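Local atomic coordinates of sulfurtransferase (Azotobacter vinelandii, PDB entry 1E0C), a protein that is a sulfurtransferase of the rhodanese family that probably transfers sulfur from thiosulfate to cyanide, built from two rhodanese-like domains. Residues A[11-16]-A[117-122]. Sequence-based numbering, arbitrary orientation.
Sequences IEPADL and LTAWLA
Pro13 pushes its ring into the angle between Ala119 and Trp120, neighbours on helix 116-122. The fit is apolar. Pro13 CG rests on Ala119 CB at 4.0 Å, and Pro13 CB lies 3.9 Å from Trp120 CE3. The indole is the bump that answers from the other helix. With chi1 at -170°, Trp120 swings its ring system away from its own backbone N, and the six-membered ring reaches helix 13-17. There CZ3 settles into a shallow hollow formed by the first turn of that helix. One wall of the hollow is the Pro13 backbone, with Pro13 O 3.5 Å from Trp120 CZ3. The other is Leu16, one turn on. Its side chain crosses the indole at about a right angle, and Leu16 CD2 comes within 3.9 Å of Trp120 CZ3. At the pyrrole end, Trp120 NE1 is hydrogen-bonded to Pro126 O, which helps to set the rotation of the ring. Glu12 sits at the N-cap position of the short helix, and Glu12 N donates to Asp15 OD2 at 2.9 Å, nearly straight (169°). Leu113, on strand 110-113, touches both Pro13 and Leu16. All four residues that meet here are buried. The contact thus packs the helix following edge strand 10-11 against the helix following its parallel neighbour 110-113, within the alpha/beta fold of the first rhodanese-like domain.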
ATOM      1  N   ILE A  11      -9.123  -5.266   8.875  1.00 11.71           N
ATOM      2  CA  ILE A  11     -10.242  -5.208   9.819  1.00  8.83           C
ATOM      3  C   ILE A  11     -11.448  -4.556   9.180  1.00 10.70           C
ATOM      4  O   ILE A  11     -11.351  -3.907   8.141  1.00 11.56           O
ATOM      5  CB  ILE A  11      -9.832  -4.456  11.102  1.00 10.33           C
ATOM      6  CG1 ILE A  11      -9.645  -2.965  10.806  1.00  9.78           C
ATOM      7  CG2 ILE A  11      -8.541  -5.057  11.646  1.00 11.42           C
ATOM      8  CD1 ILE A  11      -9.265  -2.148  12.034  1.00 14.63           C
ATOM      9  N   GLU A  12     -12.625  -4.717   9.794  1.00 10.45           N
ATOM     10  CA  GLU A  12     -13.832  -4.129   9.219  1.00 10.14           C
ATOM     11  C   GLU A  12     -14.159  -2.808   9.920  1.00  9.11           C
ATOM     12  O   GLU A  12     -13.695  -2.551  11.028  1.00 11.43           O
ATOM     13  CB  GLU A  12     -15.000  -5.118   9.407  1.00 15.29           C
ATOM     14  CG  GLU A  12     -14.766  -6.457   8.701  1.00 12.60           C
ATOM     15  CD  GLU A  12     -14.777  -6.318   7.192  1.00 17.71           C
ATOM     16  OE1 GLU A  12     -15.542  -5.474   6.688  1.00 20.13           O
ATOM     17  OE2 GLU A  12     -14.029  -7.035   6.487  1.00 24.38           O
ATOM     18  N   PRO A  13     -14.992  -2.003   9.295  1.00 10.14           N
ATOM     19  CA  PRO A  13     -15.451  -0.747   9.876  1.00 14.39           C
ATOM     20  C   PRO A  13     -15.970  -0.917  11.288  1.00 16.37           C
ATOM     21  O   PRO A  13     -15.674  -0.101  12.167  1.00 10.92           O
ATOM     22  CB  PRO A  13     -16.541  -0.295   8.916  1.00 14.78           C
ATOM     23  CG  PRO A  13     -16.094  -0.840   7.591  1.00 13.97           C
ATOM     24  CD  PRO A  13     -15.540  -2.209   7.929  1.00 13.34           C
ATOM     25  N   ALA A  14     -16.770  -1.962  11.547  1.00 15.10           N
ATOM     26  CA  ALA A  14     -17.265  -2.202  12.896  1.00 11.91           C
ATOM     27  C   ALA A  14     -16.139  -2.336  13.906  1.00 15.88           C
ATOM     28  O   ALA A  14     -16.272  -1.867  15.041  1.00 15.29           O
ATOM     29  CB  ALA A  14     -18.147  -3.451  12.945  1.00 16.44           C
ATOM     30  N   ASP A  15     -15.064  -3.032  13.528  1.00 10.22           N
ATOM     31  CA  ASP A  15     -13.947  -3.233  14.445  1.00  9.74           C
ATOM     32  C   ASP A  15     -13.284  -1.893  14.787  1.00 10.98           C
ATOM     33  O   ASP A  15     -12.875  -1.668  15.921  1.00 14.49           O
ATOM     34  CB  ASP A  15     -12.876  -4.131  13.814  1.00 13.35           C
ATOM     35  CG  ASP A  15     -13.409  -5.493  13.413  1.00 17.94           C
ATOM     36  OD1 ASP A  15     -14.186  -6.072  14.198  1.00 14.60           O
ATOM     37  OD2 ASP A  15     -13.028  -5.967  12.324  1.00 14.35           O
ATOM     38  N   LEU A  16     -13.124  -1.057  13.762  1.00 14.92           N
ATOM     39  CA  LEU A  16     -12.516   0.255  13.966  1.00 11.03           C
ATOM     40  C   LEU A  16     -13.426   1.158  14.786  1.00 10.43           C
ATOM     41  O   LEU A  16     -12.953   1.790  15.735  1.00 12.02           O
ATOM     42  CB  LEU A  16     -12.158   0.916  12.638  1.00 12.60           C
ATOM     43  CG  LEU A  16     -11.610   2.355  12.742  1.00  9.47           C
ATOM     44  CD1 LEU A  16     -10.360   2.395  13.599  1.00 11.15           C
ATOM     45  CD2 LEU A  16     -11.357   2.899  11.344  1.00 11.20           C
ATOM     46  N   LEU A 117     -12.741   4.268   3.411  1.00 11.27           N
ATOM     47  CA  LEU A 117     -13.866   5.193   3.595  1.00 10.16           C
ATOM     48  C   LEU A 117     -15.091   4.758   2.816  1.00 11.30           C
ATOM     49  O   LEU A 117     -16.224   5.092   3.173  1.00 13.45           O
ATOM     50  CB  LEU A 117     -13.435   6.605   3.173  1.00  9.79           C
ATOM     51  CG  LEU A 117     -14.444   7.718   3.498  1.00 16.06           C
ATOM     52  CD1 LEU A 117     -14.448   8.005   4.993  1.00 16.39           C
ATOM     53  CD2 LEU A 117     -14.084   8.981   2.724  1.00 16.57           C
ATOM     54  N   THR A 118     -14.894   4.120   1.659  1.00 12.98           N
ATOM     55  CA  THR A 118     -16.035   3.642   0.874  1.00 10.30           C
ATOM     56  C   THR A 118     -16.917   2.740   1.738  1.00  9.73           C
ATOM     57  O   THR A 118     -18.123   2.969   1.822  1.00 14.50           O
ATOM     58  CB  THR A 118     -15.545   2.843  -0.351  1.00 15.25           C
ATOM     59  OG1 THR A 118     -14.475   3.588  -0.957  1.00 13.15           O
ATOM     60  CG2 THR A 118     -16.666   2.680  -1.370  1.00 13.14           C
ATOM     61  N   ALA A 119     -16.310   1.782   2.418  1.00  8.73           N
ATOM     62  CA  ALA A 119     -17.063   0.857   3.267  1.00 11.21           C
ATOM     63  C   ALA A 119     -17.613   1.568   4.499  1.00 17.93           C
ATOM     64  O   ALA A 119     -18.749   1.333   4.916  1.00 10.94           O
ATOM     65  CB  ALA A 119     -16.172  -0.314   3.666  1.00 13.71           C
ATOM     66  N   TRP A 120     -16.822   2.468   5.071  1.00 13.80           N
ATOM     67  CA  TRP A 120     -17.264   3.277   6.205  1.00 16.73           C
ATOM     68  C   TRP A 120     -18.521   4.064   5.841  1.00 16.00           C
ATOM     69  O   TRP A 120     -19.519   4.012   6.568  1.00 15.47           O
ATOM     70  CB  TRP A 120     -16.155   4.260   6.615  1.00 10.33           C
ATOM     71  CG  TRP A 120     -16.408   4.967   7.915  1.00 15.24           C
ATOM     72  CD1 TRP A 120     -16.987   6.192   8.080  1.00 14.52           C
ATOM     73  CD2 TRP A 120     -16.046   4.511   9.223  1.00 12.66           C
ATOM     74  NE1 TRP A 120     -17.030   6.510   9.422  1.00 12.93           N
ATOM     75  CE2 TRP A 120     -16.434   5.512  10.139  1.00 10.80           C
ATOM     76  CE3 TRP A 120     -15.429   3.355   9.717  1.00  7.89           C
ATOM     77  CZ2 TRP A 120     -16.251   5.368  11.511  1.00  8.96           C
ATOM     78  CZ3 TRP A 120     -15.227   3.223  11.073  1.00 13.06           C
ATOM     79  CH2 TRP A 120     -15.647   4.230  11.966  1.00 14.00           C
ATOM     80  N   LEU A 121     -18.484   4.768   4.712  1.00 12.57           N
ATOM     81  CA  LEU A 121     -19.635   5.562   4.288  1.00 14.65           C
ATOM     82  C   LEU A 121     -20.821   4.677   3.911  1.00 17.61           C
ATOM     83  O   LEU A 121     -21.979   5.032   4.167  1.00 14.87           O
ATOM     84  CB  LEU A 121     -19.292   6.466   3.117  1.00 13.79           C
ATOM     85  CG  LEU A 121     -18.261   7.578   3.338  1.00 19.04           C
ATOM     86  CD1 LEU A 121     -17.783   8.116   1.995  1.00 18.42           C
ATOM     87  CD2 LEU A 121     -18.861   8.700   4.177  1.00 21.94           C
ATOM     88  N   ALA A 122     -20.538   3.528   3.297  1.00 16.36           N
ATOM     89  CA  ALA A 122     -21.629   2.644   2.878  1.00 19.37           C
ATOM     90  C   ALA A 122     -22.455   2.213   4.087  1.00 17.23           C
ATOM     91  O   ALA A 122     -23.643   1.922   3.948  1.00 18.95           O
ATOM     92  CB  ALA A 122     -21.114   1.436   2.120  1.00 18.85           C
TER